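Local structure of ectoine hydroxylase (Sphingopyxis alaskensis RB2256, 4Q5O) at the interface of chains A and B. The protein catalyses the iron- and 2-oxoglutarate-dependent hydroxylation of L-ectoine to 5-hydroxyectoine, a compatible solute that helps the cell survive osmotic stress. Numbering follows the deposited sequence. Chains: chain A/B, Ectoine hydroxylase.

The interface of chains A and B. Residues chain A 181, 187, 234-236; chain B 181-182.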
# COMPACT_ATOMS: atom_id res chain seq x y z
N PRO A 181 4.45 -0.64 -7.19
CA PRO A 181 4.12 0.23 -6.05
C PRO A 181 2.83 -0.20 -5.35
O PRO A 181 2.60 0.23 -4.22
CB PRO A 181 3.87 1.60 -6.70
CG PRO A 181 4.54 1.55 -8.00
CD PRO A 181 4.49 0.12 -8.46
N MET A 187 8.82 -0.91 2.60
CA MET A 187 9.07 0.53 2.68
C MET A 187 10.20 0.81 3.66
O MET A 187 10.27 0.19 4.71
CB MET A 187 7.83 1.29 3.18
CG MET A 187 6.73 1.44 2.17
SD MET A 187 5.32 2.36 2.83
CE MET A 187 4.82 1.27 4.18
N ILE A 234 9.92 8.78 2.73
CA ILE A 234 9.79 7.33 2.58
C ILE A 234 10.02 6.85 1.16
O ILE A 234 9.47 7.39 0.22
CB ILE A 234 8.40 6.80 3.01
CG1 ILE A 234 8.04 7.24 4.43
CG2 ILE A 234 8.36 5.30 2.91
CD1 ILE A 234 6.92 6.44 5.08
N VAL A 235 10.81 5.79 1.03
CA VAL A 235 11.11 5.21 -0.27
C VAL A 235 10.65 3.76 -0.26
O VAL A 235 10.65 3.14 0.80
CB VAL A 235 12.64 5.34 -0.53
CG1 VAL A 235 13.14 4.34 -1.55
CG2 VAL A 235 12.97 6.78 -0.93
N ALA A 236 10.22 3.23 -1.40
CA ALA A 236 9.78 1.83 -1.50
C ALA A 236 10.33 1.13 -2.75
O ALA A 236 9.66 1.06 -3.77
CB ALA A 236 8.26 1.76 -1.48
N PRO B 181 2.84 7.34 -3.30
CA PRO B 181 2.41 5.96 -3.54
C PRO B 181 2.38 5.14 -2.25
O PRO B 181 2.01 3.96 -2.28
CB PRO B 181 3.48 5.41 -4.49
CG PRO B 181 4.67 6.26 -4.26
CD PRO B 181 4.17 7.62 -3.88
N HIS B 182 2.71 5.78 -1.13
CA HIS B 182 2.86 5.07 0.14
C HIS B 182 1.69 5.14 1.13
O HIS B 182 1.50 4.22 1.91
CB HIS B 182 4.18 5.51 0.81
CG HIS B 182 5.36 5.37 -0.09
ND1 HIS B 182 6.30 6.37 -0.25
CD2 HIS B 182 5.75 4.36 -0.91
CE1 HIS B 182 7.22 5.98 -1.11
NE2 HIS B 182 6.90 4.76 -1.53
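B:His182 reaches across the dimer interface and sets its imidazole among A:Met187, A:Ile234 and A:Ala236. The partner hides 84 Å² of it, more than of any other residue in the patch.

The apolar contacts gather round this ring. The CG2 methyl of A:Ile234 lies over one face, 3.9 Å above the ring plane and displaced toward the rim. On the opposite face, CG of B:Pro181 from the same chain covers another part of the rim. The two faces are thus touched off-centre, near ND1 by the isoleucine methyl and near NE2 by the proline of its own chain. The methyl of A:Ala236 meets the NE2-CD2 side of the ring, with CB 3.7 Å from CD2 of B:His182. A:Met187 touches nearer the root of the side chain. Its SD lies 3.9 Å from CB of B:His182, and the two side chains run past each other in opposite directions. With SD anti to CA (chi2 -179°), the methionine is extended and carries its sulfur out to the histidine. In B:His182, CG is anti to the carbonyl carbon (chi1 -53°), which points the ring toward the A:Ile234 to A:Ala236 segment.

One polar group also comes close. The backbone carbonyl O of A:Ile234 lies 3.4 Å from ND1 of B:His182, and this is best read as proximity and not as a hydrogen bond. The two Pro181 residues face each other more loosely, their carbonyl O atoms 4.2 Å apart.

An alanine at B:His182 would remove the imidazole and would probably leave A:Ile234 CG2 and the A:Ala236 methyl without their partner, opening a local gap in this part of the interface.

The protein is a homodimer, and the two-fold repeats this contact with the chains exchanged. B:Pro181 and B:His182 lie in a loop. On chain A, the receiving surface combines short strand 187-188 with the loop that follows helix 222-232.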